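Local coordinates for putative angiotensinogen (Lampetra fluviatilis, PDB 5INW), which belongs to the serpin family, binds heparin and probably inhibits serine proteases, with thrombin inhibition promoted by heparin, at residues 288-293 and 328-333; 119-124 and 131-136; 228-233 and 241-246. The protein carries 1 engineered substitution. All coordinates share one frame; numbering follows the deposited sequence.

Interaction 1 of 3, residues 288-293 and 328-333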
ATOM      1  N   THR A 288      13.481  12.910 -16.070  1.00 77.82           N
ATOM      2  CA  THR A 288      14.938  12.874 -16.196  1.00 81.45           C
ATOM      3  C   THR A 288      15.357  11.492 -16.579  1.00 82.66           C
ATOM      4  O   THR A 288      14.719  10.512 -16.166  1.00 81.97           O
ATOM      5  CB  THR A 288      15.684  13.130 -14.868  1.00 82.30           C
ATOM      6  OG1 THR A 288      14.919  14.000 -14.041  1.00 83.65           O
ATOM      7  CG2 THR A 288      17.091  13.738 -15.140  1.00 84.39           C
ATOM      8  N   GLN A 289      16.476  11.402 -17.294  1.00 84.59           N
ATOM      9  CA  GLN A 289      17.128  10.115 -17.477  1.00 85.40           C
ATOM     10  C   GLN A 289      17.963   9.779 -16.226  1.00 88.23           C
ATOM     11  O   GLN A 289      18.793  10.589 -15.817  1.00 91.06           O
ATOM     12  CB  GLN A 289      17.992  10.117 -18.733  1.00 86.11           C
ATOM     13  CG  GLN A 289      17.195  10.128 -20.030  1.00 85.45           C
ATOM     14  CD  GLN A 289      16.391   8.851 -20.245  1.00 83.88           C
ATOM     15  OE1 GLN A 289      16.865   7.747 -19.950  1.00 81.60           O
ATOM     16  NE2 GLN A 289      15.162   8.995 -20.740  1.00 83.23           N
ATOM     17  N   ASP A 290      17.705   8.627 -15.589  1.00 86.19           N
ATOM     18  CA  ASP A 290      18.636   8.120 -14.605  1.00 86.21           C
ATOM     19  C   ASP A 290      19.733   7.370 -15.366  1.00 91.23           C
ATOM     20  O   ASP A 290      19.495   6.256 -15.856  1.00 90.37           O
ATOM     21  CB  ASP A 290      17.957   7.222 -13.573  1.00 83.79           C
ATOM     22  CG  ASP A 290      18.875   6.913 -12.359  1.00 85.37           C
ATOM     23  OD1 ASP A 290      18.387   6.814 -11.220  1.00 79.30           O
ATOM     24  OD2 ASP A 290      20.112   6.780 -12.539  1.00 90.06           O
ATOM     25  N   ARG A 291      20.920   7.990 -15.463  1.00 96.35           N
ATOM     26  CA  ARG A 291      22.057   7.387 -16.156  1.00104.55           C
ATOM     27  C   ARG A 291      22.572   6.193 -15.356  1.00104.88           C
ATOM     28  O   ARG A 291      22.837   5.129 -15.921  1.00109.83           O
ATOM     29  CB  ARG A 291      23.177   8.408 -16.437  1.00113.70           C
ATOM     30  CG  ARG A 291      24.324   7.899 -17.329  1.00122.10           C
ATOM     31  CD  ARG A 291      25.369   8.934 -17.724  1.00130.09           C
ATOM     32  NE  ARG A 291      25.776   9.879 -16.679  1.00133.41           N
ATOM     33  CZ  ARG A 291      26.551   9.605 -15.625  1.00134.31           C
ATOM     34  NH1 ARG A 291      27.010   8.371 -15.397  1.00137.14           N
ATOM     35  NH2 ARG A 291      26.852  10.580 -14.771  1.00132.48           N
ATOM     36  N   LYS A 292      22.672   6.348 -14.039  1.00102.70           N
ATOM     37  CA  LYS A 292      23.152   5.261 -13.182  1.00100.54           C
ATOM     38  C   LYS A 292      22.286   3.986 -13.291  1.00 99.15           C
ATOM     39  O   LYS A 292      22.841   2.891 -13.279  1.00 98.65           O
ATOM     40  CB  LYS A 292      23.290   5.750 -11.729  1.00101.21           C
ATOM     41  CG  LYS A 292      23.889   4.763 -10.721  1.00103.17           C
ATOM     42  CD  LYS A 292      25.384   4.531 -10.903  1.00111.85           C
ATOM     43  CE  LYS A 292      25.888   3.461  -9.937  1.00116.27           C
ATOM     44  NZ  LYS A 292      27.320   3.076 -10.177  1.00119.72           N
ATOM     45  N   LEU A 293      20.956   4.130 -13.450  1.00 99.20           N
ATOM     46  CA  LEU A 293      19.991   2.981 -13.511  1.00 93.76           C
ATOM     47  C   LEU A 293      19.404   2.671 -14.904  1.00 91.41           C
ATOM     48  O   LEU A 293      18.518   1.813 -15.016  1.00 86.18           O
ATOM     49  CB  LEU A 293      18.850   3.193 -12.508  1.00 90.85           C
ATOM     50  CG  LEU A 293      19.257   3.218 -11.025  1.00 91.45           C
ATOM     51  CD1 LEU A 293      18.090   3.667 -10.161  1.00 87.96           C
ATOM     52  CD2 LEU A 293      19.778   1.866 -10.537  1.00 89.79           C
ATOM     53  N   GLN A 328      14.290   4.652   0.595  1.00 61.26           N
ATOM     54  CA  GLN A 328      14.012   6.010   0.925  1.00 60.97           C
ATOM     55  C   GLN A 328      15.079   6.922   0.265  1.00 62.24           C
ATOM     56  O   GLN A 328      14.746   7.938  -0.347  1.00 60.11           O
ATOM     57  CB  GLN A 328      13.968   6.135   2.435  1.00 60.54           C
ATOM     58  CG  GLN A 328      13.759   7.536   2.940  1.00 61.33           C
ATOM     59  CD  GLN A 328      12.419   8.093   2.544  1.00 61.37           C
ATOM     60  OE1 GLN A 328      11.458   7.350   2.349  1.00 61.14           O
ATOM     61  NE2 GLN A 328      12.332   9.415   2.470  1.00 62.54           N
ATOM     62  N   GLU A 329      16.346   6.542   0.352  1.00 66.80           N
ATOM     63  CA  GLU A 329      17.402   7.403  -0.166  1.00 71.32           C
ATOM     64  C   GLU A 329      17.305   7.520  -1.700  1.00 69.65           C
ATOM     65  O   GLU A 329      17.431   8.620  -2.254  1.00 70.69           O
ATOM     66  CB  GLU A 329      18.764   6.930   0.361  1.00 76.87           C
ATOM     67  CG  GLU A 329      19.983   7.750  -0.099  1.00 84.34           C
ATOM     68  CD  GLU A 329      21.321   7.211   0.420  1.00 90.98           C
ATOM     69  OE1 GLU A 329      21.500   5.967   0.472  1.00 95.26           O
ATOM     70  OE2 GLU A 329      22.214   8.031   0.766  1.00 92.18           O
ATOM     71  N   GLN A 330      17.038   6.395  -2.358  1.00 66.22           N
ATOM     72  CA  GLN A 330      16.783   6.367  -3.793  1.00 66.53           C
ATOM     73  C   GLN A 330      15.600   7.260  -4.188  1.00 68.25           C
ATOM     74  O   GLN A 330      15.658   7.983  -5.211  1.00 68.75           O
ATOM     75  CB  GLN A 330      16.532   4.927  -4.297  1.00 63.63           C
ATOM     76  CG  GLN A 330      16.524   4.798  -5.822  1.00 64.43           C
ATOM     77  CD  GLN A 330      17.743   5.476  -6.474  1.00 66.83           C
ATOM     78  OE1 GLN A 330      18.878   5.213  -6.096  1.00 70.09           O
ATOM     79  NE2 GLN A 330      17.506   6.364  -7.428  1.00 67.36           N
ATOM     80  N   LEU A 331      14.520   7.187  -3.404  1.00 66.01           N
ATOM     81  CA  LEU A 331      13.375   8.051  -3.644  1.00 65.22           C
ATOM     82  C   LEU A 331      13.784   9.508  -3.590  1.00 64.53           C
ATOM     83  O   LEU A 331      13.435  10.283  -4.483  1.00 62.95           O
ATOM     84  CB  LEU A 331      12.245   7.774  -2.646  1.00 67.00           C
ATOM     85  CG  LEU A 331      11.038   8.739  -2.655  1.00 65.34           C
ATOM     86  CD1 LEU A 331      10.362   8.677  -4.012  1.00 66.87           C
ATOM     87  CD2 LEU A 331      10.075   8.415  -1.535  1.00 61.66           C
ATOM     88  N   GLU A 332      14.531   9.889  -2.559  1.00 65.97           N
ATOM     89  CA  GLU A 332      14.971  11.285  -2.469  1.00 70.11           C
ATOM     90  C   GLU A 332      15.858  11.656  -3.630  1.00 70.35           C
ATOM     91  O   GLU A 332      15.725  12.754  -4.153  1.00 68.11           O
ATOM     92  CB  GLU A 332      15.623  11.576  -1.129  1.00 72.74           C
ATOM     93  CG  GLU A 332      14.558  11.869  -0.081  1.00 74.32           C
ATOM     94  CD  GLU A 332      14.932  11.471   1.325  1.00 75.79           C
ATOM     95  OE1 GLU A 332      15.821  10.635   1.494  1.00 79.84           O
ATOM     96  OE2 GLU A 332      14.314  11.985   2.265  1.00 77.54           O
ATOM     97  N   GLU A 333      16.706  10.703  -4.033  1.00 73.38           N
ATOM     98  CA  GLU A 333      17.539  10.810  -5.237  1.00 79.31           C
ATOM     99  C   GLU A 333      16.705  11.168  -6.454  1.00 77.00           C
ATOM    100  O   GLU A 333      16.846  12.261  -7.000  1.00 76.95           O
ATOM    101  CB  GLU A 333      18.351   9.519  -5.514  1.00 83.50           C
ATOM    102  CG  GLU A 333      19.801   9.527  -5.012  1.00 89.61           C
ATOM    103  CD  GLU A 333      20.733  10.401  -5.846  1.00 96.30           C
ATOM    104  OE1 GLU A 333      20.673  10.359  -7.109  1.00103.41           O
ATOM    105  OE2 GLU A 333      21.534  11.139  -5.233  1.00 99.24           O
TER

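Interaction 2 of 3, residues 119-124 and 131-136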
ATOM      1  N   VAL A 119      -1.733  -1.947  15.042  1.00 40.57           N
ATOM      2  CA  VAL A 119      -2.762  -2.455  15.939  1.00 43.48           C
ATOM      3  C   VAL A 119      -2.226  -3.705  16.691  1.00 42.84           C
ATOM      4  O   VAL A 119      -2.328  -3.830  17.885  1.00 41.16           O
ATOM      5  CB  VAL A 119      -4.063  -2.799  15.170  1.00 44.20           C
ATOM      6  CG1 VAL A 119      -5.069  -3.425  16.123  1.00 45.96           C
ATOM      7  CG2 VAL A 119      -4.688  -1.547  14.529  1.00 43.82           C
ATOM      8  N   VAL A 120      -1.602  -4.600  15.960  1.00 42.98           N
ATOM      9  CA  VAL A 120      -0.998  -5.799  16.541  1.00 42.54           C
ATOM     10  C   VAL A 120       0.100  -5.396  17.527  1.00 41.59           C
ATOM     11  O   VAL A 120       0.279  -6.034  18.575  1.00 39.28           O
ATOM     12  CB  VAL A 120      -0.449  -6.772  15.415  1.00 42.05           C
ATOM     13  CG1 VAL A 120       0.326  -7.963  15.997  1.00 43.88           C
ATOM     14  CG2 VAL A 120      -1.576  -7.312  14.554  1.00 40.88           C
ATOM     15  N   THR A 121       0.852  -4.362  17.171  1.00 41.62           N
ATOM     16  CA  THR A 121       1.935  -3.900  18.057  1.00 44.25           C
ATOM     17  C   THR A 121       1.391  -3.442  19.401  1.00 43.71           C
ATOM     18  O   THR A 121       1.933  -3.757  20.426  1.00 45.20           O
ATOM     19  CB  THR A 121       2.742  -2.769  17.380  1.00 44.56           C
ATOM     20  OG1 THR A 121       3.248  -3.261  16.120  1.00 44.86           O
ATOM     21  CG2 THR A 121       3.859  -2.311  18.263  1.00 45.16           C
ATOM     22  N   ALA A 122       0.278  -2.726  19.348  1.00 44.10           N
ATOM     23  CA  ALA A 122      -0.399  -2.229  20.515  1.00 44.53           C
ATOM     24  C   ALA A 122      -0.826  -3.291  21.473  1.00 45.18           C
ATOM     25  O   ALA A 122      -0.929  -3.036  22.666  1.00 50.67           O
ATOM     26  CB  ALA A 122      -1.606  -1.418  20.090  1.00 45.74           C
ATOM     27  N   GLY A 123      -1.068  -4.490  20.984  1.00 46.16           N
ATOM     28  CA  GLY A 123      -1.324  -5.638  21.856  1.00 47.99           C
ATOM     29  C   GLY A 123      -0.148  -6.590  22.111  1.00 48.08           C
ATOM     30  O   GLY A 123      -0.322  -7.634  22.751  1.00 46.86           O
ATOM     31  N   ALA A 124       1.037  -6.266  21.612  1.00 47.54           N
ATOM     32  CA  ALA A 124       2.122  -7.214  21.682  1.00 48.59           C
ATOM     33  C   ALA A 124       2.824  -6.946  22.942  1.00 50.85           C
ATOM     34  O   ALA A 124       2.814  -5.818  23.459  1.00 49.32           O
ATOM     35  CB  ALA A 124       3.081  -7.049  20.524  1.00 49.87           C
ATOM     36  N   GLU A 131      10.476  -7.208  18.026  1.00 66.62           N
ATOM     37  CA  GLU A 131      10.580  -7.436  16.578  1.00 64.43           C
ATOM     38  C   GLU A 131       9.731  -6.462  15.779  1.00 63.87           C
ATOM     39  O   GLU A 131      10.180  -5.903  14.762  1.00 61.52           O
ATOM     40  CB  GLU A 131      10.097  -8.834  16.267  1.00 62.87           C
ATOM     41  CG  GLU A 131      11.004  -9.937  16.770  1.00 64.03           C
ATOM     42  CD  GLU A 131      10.541 -11.320  16.345  1.00 65.01           C
ATOM     43  OE1 GLU A 131       9.518 -11.433  15.595  1.00 61.87           O
ATOM     44  OE2 GLU A 131      11.216 -12.314  16.751  1.00 67.94           O
ATOM     45  N   LEU A 132       8.484  -6.308  16.242  1.00 65.07           N
ATOM     46  CA  LEU A 132       7.502  -5.405  15.619  1.00 66.11           C
ATOM     47  C   LEU A 132       7.865  -3.908  15.680  1.00 68.33           C
ATOM     48  O   LEU A 132       7.699  -3.206  14.669  1.00 66.51           O
ATOM     49  CB  LEU A 132       6.092  -5.634  16.202  1.00 65.14           C
ATOM     50  CG  LEU A 132       5.239  -6.712  15.516  1.00 66.03           C
ATOM     51  CD1 LEU A 132       3.978  -6.988  16.300  1.00 68.11           C
ATOM     52  CD2 LEU A 132       4.829  -6.292  14.121  1.00 63.74           C
ATOM     53  N   ASP A 133       8.329  -3.438  16.854  1.00 68.79           N
ATOM     54  CA  ASP A 133       8.890  -2.075  17.012  1.00 68.54           C
ATOM     55  C   ASP A 133      10.074  -1.871  16.094  1.00 67.44           C
ATOM     56  O   ASP A 133      10.162  -0.852  15.416  1.00 68.10           O
ATOM     57  CB  ASP A 133       9.404  -1.795  18.434  1.00 72.45           C
ATOM     58  CG  ASP A 133       8.302  -1.766  19.512  1.00 74.64           C
ATOM     59  OD1 ASP A 133       7.163  -1.381  19.232  1.00 73.26           O
ATOM     60  OD2 ASP A 133       8.613  -2.086  20.680  1.00 79.52           O
ATOM     61  N   THR A 134      11.001  -2.834  16.047  1.00 70.55           N
ATOM     62  CA  THR A 134      12.172  -2.664  15.161  1.00 71.38           C
ATOM     63  C   THR A 134      11.704  -2.584  13.679  1.00 68.86           C
ATOM     64  O   THR A 134      12.091  -1.670  12.966  1.00 70.52           O
ATOM     65  CB  THR A 134      13.350  -3.621  15.466  1.00 68.35           C
ATOM     66  OG1 THR A 134      12.919  -4.976  15.391  1.00 71.62           O
ATOM     67  CG2 THR A 134      13.899  -3.349  16.860  1.00 66.93           C
ATOM     68  N   ALA A 135      10.800  -3.438  13.241  1.00 63.20           N
ATOM     69  CA  ALA A 135      10.336  -3.284  11.887  1.00 60.91           C
ATOM     70  C   ALA A 135       9.673  -1.907  11.609  1.00 62.99           C
ATOM     71  O   ALA A 135       9.941  -1.288  10.576  1.00 66.32           O
ATOM     72  CB  ALA A 135       9.435  -4.432  11.504  1.00 59.21           C
ATOM     73  N   LEU A 136       8.824  -1.422  12.498  1.00 65.32           N
ATOM     74  CA  LEU A 136       8.087  -0.162  12.240  1.00 70.04           C
ATOM     75  C   LEU A 136       8.830   1.164  12.540  1.00 78.52           C
ATOM     76  O   LEU A 136       8.274   2.237  12.267  1.00 87.69           O
ATOM     77  CB  LEU A 136       6.783  -0.128  13.054  1.00 71.68           C
ATOM     78  CG  LEU A 136       5.704  -1.201  12.895  1.00 73.12           C
ATOM     79  CD1 LEU A 136       4.543  -0.937  13.859  1.00 72.62           C
ATOM     80  CD2 LEU A 136       5.190  -1.270  11.476  1.00 73.06           C
TER

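Interaction 3 of 3, residues 228-233 and 241-246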
ATOM      1  N   PRO A 228     -16.895  -3.735  -0.175  1.00 77.94           N
ATOM      2  CA  PRO A 228     -17.723  -4.872   0.245  1.00 77.28           C
ATOM      3  C   PRO A 228     -16.773  -6.055   0.306  1.00 76.28           C
ATOM      4  O   PRO A 228     -15.585  -5.887  -0.042  1.00 76.75           O
ATOM      5  CB  PRO A 228     -18.675  -5.010  -0.924  1.00 76.01           C
ATOM      6  CG  PRO A 228     -17.838  -4.634  -2.118  1.00 74.28           C
ATOM      7  CD  PRO A 228     -16.803  -3.653  -1.653  1.00 74.76           C
ATOM      8  N   ASP A 229     -17.246  -7.221   0.726  1.00 72.29           N
ATOM      9  CA  ASP A 229     -16.439  -8.486   0.651  1.00 72.78           C
ATOM     10  C   ASP A 229     -14.905  -8.473   1.030  1.00 67.25           C
ATOM     11  O   ASP A 229     -14.136  -9.301   0.561  1.00 70.16           O
ATOM     12  CB  ASP A 229     -16.636  -9.168  -0.720  1.00 75.73           C
ATOM     13  CG  ASP A 229     -15.982  -8.401  -1.873  1.00 80.94           C
ATOM     14  OD1 ASP A 229     -14.922  -7.747  -1.686  1.00 83.61           O
ATOM     15  OD2 ASP A 229     -16.528  -8.460  -2.995  1.00 89.23           O
ATOM     16  N   VAL A 230     -14.488  -7.582   1.919  1.00 61.63           N
ATOM     17  CA  VAL A 230     -13.129  -7.547   2.396  1.00 54.54           C
ATOM     18  C   VAL A 230     -12.818  -8.862   3.119  1.00 55.38           C
ATOM     19  O   VAL A 230     -11.678  -9.308   3.126  1.00 55.93           O
ATOM     20  CB  VAL A 230     -12.904  -6.361   3.367  1.00 55.51           C
ATOM     21  CG1 VAL A 230     -11.519  -6.392   4.038  1.00 54.81           C
ATOM     22  CG2 VAL A 230     -13.069  -5.049   2.636  1.00 55.73           C
ATOM     23  N   ILE A 231     -13.801  -9.462   3.775  1.00 56.67           N
ATOM     24  CA  ILE A 231     -13.584 -10.750   4.432  1.00 59.83           C
ATOM     25  C   ILE A 231     -14.328 -11.857   3.671  1.00 65.93           C
ATOM     26  O   ILE A 231     -15.509 -11.698   3.321  1.00 63.85           O
ATOM     27  CB  ILE A 231     -13.998 -10.698   5.905  1.00 55.73           C
ATOM     28  CG1 ILE A 231     -13.012  -9.809   6.667  1.00 52.53           C
ATOM     29  CG2 ILE A 231     -14.005 -12.088   6.491  1.00 55.41           C
ATOM     30  CD1 ILE A 231     -13.739  -8.840   7.544  1.00 53.68           C
ATOM     31  N   SER A 232     -13.610 -12.963   3.434  1.00 70.02           N
ATOM     32  CA  SER A 232     -14.153 -14.154   2.757  1.00 74.68           C
ATOM     33  C   SER A 232     -14.534 -15.278   3.718  1.00 78.12           C
ATOM     34  O   SER A 232     -15.542 -15.943   3.502  1.00 87.51           O
ATOM     35  CB  SER A 232     -13.139 -14.696   1.748  1.00 74.51           C
ATOM     36  OG  SER A 232     -11.858 -14.838   2.346  1.00 70.24           O
ATOM     37  N   ASP A 233     -13.750 -15.461   4.780  1.00 77.54           N
ATOM     38  CA  ASP A 233     -13.833 -16.644   5.635  1.00 82.53           C
ATOM     39  C   ASP A 233     -13.379 -16.239   7.029  1.00 79.72           C
ATOM     40  O   ASP A 233     -12.574 -15.321   7.178  1.00 79.70           O
ATOM     41  CB  ASP A 233     -12.914 -17.747   5.029  1.00 90.87           C
ATOM     42  CG  ASP A 233     -13.366 -19.198   5.308  1.00102.77           C
ATOM     43  OD1 ASP A 233     -14.024 -19.486   6.332  1.00116.57           O
ATOM     44  OD2 ASP A 233     -12.981 -20.088   4.508  1.00109.31           O
ATOM     45  N   VAL A 241     -10.060 -10.100  14.458  1.00 42.92           N
ATOM     46  CA  VAL A 241      -9.719  -9.772  13.083  1.00 40.36           C
ATOM     47  C   VAL A 241      -9.486  -8.279  13.002  1.00 40.27           C
ATOM     48  O   VAL A 241     -10.368  -7.537  13.361  1.00 44.89           O
ATOM     49  CB  VAL A 241     -10.860 -10.148  12.131  1.00 38.73           C
ATOM     50  CG1 VAL A 241     -10.492  -9.801  10.694  1.00 39.01           C
ATOM     51  CG2 VAL A 241     -11.100 -11.623  12.239  1.00 39.70           C
ATOM     52  N   ILE A 242      -8.334  -7.852  12.501  1.00 37.92           N
ATOM     53  CA  ILE A 242      -7.972  -6.439  12.371  1.00 37.90           C
ATOM     54  C   ILE A 242      -7.997  -6.127  10.904  1.00 36.49           C
ATOM     55  O   ILE A 242      -7.558  -6.910  10.134  1.00 33.23           O
ATOM     56  CB  ILE A 242      -6.532  -6.198  12.878  1.00 37.88           C
ATOM     57  CG1 ILE A 242      -6.489  -6.386  14.404  1.00 39.65           C
ATOM     58  CG2 ILE A 242      -6.005  -4.812  12.540  1.00 37.08           C
ATOM     59  CD1 ILE A 242      -5.102  -6.653  14.943  1.00 39.54           C
ATOM     60  N   VAL A 243      -8.509  -4.962  10.547  1.00 37.85           N
ATOM     61  CA  VAL A 243      -8.702  -4.579   9.137  1.00 38.09           C
ATOM     62  C   VAL A 243      -8.243  -3.156   8.943  1.00 38.12           C
ATOM     63  O   VAL A 243      -8.628  -2.259   9.686  1.00 40.23           O
ATOM     64  CB  VAL A 243     -10.199  -4.633   8.758  1.00 38.35           C
ATOM     65  CG1 VAL A 243     -10.459  -3.922   7.449  1.00 37.57           C
ATOM     66  CG2 VAL A 243     -10.675  -6.071   8.745  1.00 39.13           C
ATOM     67  N   ASN A 244      -7.391  -2.951   7.969  1.00 38.53           N
ATOM     68  CA  ASN A 244      -7.190  -1.618   7.419  1.00 39.57           C
ATOM     69  C   ASN A 244      -7.651  -1.670   5.974  1.00 38.50           C
ATOM     70  O   ASN A 244      -7.342  -2.603   5.231  1.00 37.52           O
ATOM     71  CB  ASN A 244      -5.719  -1.169   7.417  1.00 39.31           C
ATOM     72  CG  ASN A 244      -5.565   0.162   6.773  1.00 39.51           C
ATOM     73  OD1 ASN A 244      -5.452   0.272   5.553  1.00 38.80           O
ATOM     74  ND2 ASN A 244      -5.729   1.203   7.565  1.00 40.63           N
ATOM     75  N   VAL A 245      -8.348  -0.626   5.596  1.00 38.81           N
ATOM     76  CA  VAL A 245      -8.528  -0.294   4.200  1.00 40.45           C
ATOM     77  C   VAL A 245      -8.061   1.132   3.935  1.00 41.31           C
ATOM     78  O   VAL A 245      -8.173   1.995   4.788  1.00 39.90           O
ATOM     79  CB  VAL A 245      -9.986  -0.419   3.752  1.00 40.09           C
ATOM     80  CG1 VAL A 245     -10.483  -1.771   4.149  1.00 41.08           C
ATOM     81  CG2 VAL A 245     -10.843   0.663   4.378  1.00 40.65           C
ATOM     82  N   ILE A 246      -7.703   1.372   2.686  1.00 42.75           N
ATOM     83  CA  ILE A 246      -7.250   2.660   2.230  1.00 42.09           C
ATOM     84  C   ILE A 246      -7.655   2.806   0.782  1.00 40.45           C
ATOM     85  O   ILE A 246      -7.491   1.884  -0.026  1.00 40.51           O
ATOM     86  CB  ILE A 246      -5.771   2.738   2.487  1.00 44.92           C
ATOM     87  CG1 ILE A 246      -5.153   3.987   1.963  1.00 44.86           C
ATOM     88  CG2 ILE A 246      -5.054   1.551   1.873  1.00 49.83           C
ATOM     89  CD1 ILE A 246      -3.778   4.105   2.598  1.00 46.32           C
TER

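Interaction 1 of 3, residues 288-293 and 328-333
Q330 gives the most surface to this contact, and its side-chain amide is the part that meets the other segment. NE2 of Q330 lies 3.9 Å from CD1 of L293 and at the same distance from OD1 of D290. The first is an amide resting against a methyl group. The second is a near approach of two polar groups that is too long for a hydrogen bond. The carboxylate and amide planes are turned 36° from each other. CG of Q330 is anti to the backbone N, and the chain then bends at chi2 (49°). This bend brings the amide across to residues 288-293, although the CB bond does not point there. L293 reaches back with CD1, which also stands 4.1 Å from CD of Q330. S325 of helix 319-325 touches both L293 and Q330.

The contact joins the turn after strand 287-290 to helix 328-337. That strand is an edge of the three-stranded antiparallel sheet that corresponds to part of serpin sheet B, with the helix alongside.

D290 is buried and shapes the turn. Its OD2 accepts the backbone N of L293 at 2.9 Å, an Asx motif. The donor comes from above the carboxylate plane, 64° out of it. OD1 takes a hydrogen bond from NE1 of W334, in the same helix as Q330. Both carboxylate oxygens therefore have donors, one from the turn and one from the helix. The carboxylate of E333 is not far off, with OE1 5.9 Å from OD1 of D290. Its like charge may slightly raise D290's proton affinity.

Interaction 2 of 3, residues 119-124 and 131-136
T121 and L132 bury the most surface here, and their side chains run past each other in opposite directions. The apolar part centres on the CD1 methyl of L132. CD1 of L132 lies 3.8 Å from CG1 of V120, where the two side chains cross at about a right angle. CD1 of L132 is also 4.3 Å from CB of A124. V120 and A124 also touch L379, and L132 touches M369 and M372, so the leucine sits in a wider hydrophobic cluster. An alanine at L132 would lack the branched end, and this would probably leave a gap beside V120, A124 and M369.

The segments belong to helices 110-122 and 126-136, which match helices B and C of the serpin fold. They follow each other after a short link, and this contact packs the end of the first against the second.

A second group of contacts sets the hydroxyl of T121 against carbon. OG1 of T121 is 3.7 Å from CB of L132 and 3.5 Å from CD1 of L136. The hydroxyl is buried against two leucines, yet its polar need is met within its own helix by a hydrogen bond to O of L117. The torsion explains this: OG1 lies anti to the carbonyl carbon, beside the backbone N (chi1 -57°), where it can face back along the helix.

The CG2 methyl of T121 meets a charged group. CG2 of T121 lies 3.6 Å from OD1 of D133, whose CB bond points past the contact while its carboxylate end comes nearer. That oxygen also has a long, weak ion pair with R129.

Interaction 3 of 3, residues 228-233 and 241-246
V230 and V243 mark the nearest backbone approach, with their CA atoms 8.6 Å apart. Residues 241-246 are part of a long extended strand. Residues 228-233 form an irregular loop that runs over it in broadly the opposite direction. The gap between the backbones is filled by side chains.

The contact is wholly aliphatic. V230 puts one methyl on each of two strand residues: CG1 is 4.3 Å from CG1 of V243, and CG2 is 4.4 Å from CG1 of V245. I231 reaches V243 from further along the loop, its CD1 lying 4.3 Å from CG2. V243 thus receives both loop residues through its two methyls. I231 also packs on M215 and I219 of helix 208-221. N244 points away from the loop and hydrogen-bonds S112 and N174.

V230 also touches E411 and V413 of strand 405-417, which pairs antiparallel with strand 238-251. The loop therefore covers two neighbouring strands. Strand 405-417 is the cleaved reactive loop, inserted into central sheet A. The connection from helix F (208-221) to the next sheet A strand lies over that sheet, as in serpins generally.

In the fold
Interactions 2 and 3 are buried and close together, while interaction 1 is partly buried and lies far from both. Its centre is about 36 Å from that of interaction 3, on the other side of the chain's centre. Interactions 2 and 3 touch directly: V119 and V120 of helix 110-122 pack on I242 of strand 238-251. The loop of interaction 3 covers that strand from the face turned away from the helix. The chemistry follows the place. Interaction 3 is purely aliphatic, interaction 2 adds a threonine and an aspartate, and interaction 1 brings an amide to a carboxylate and a leucine at the smaller sheet.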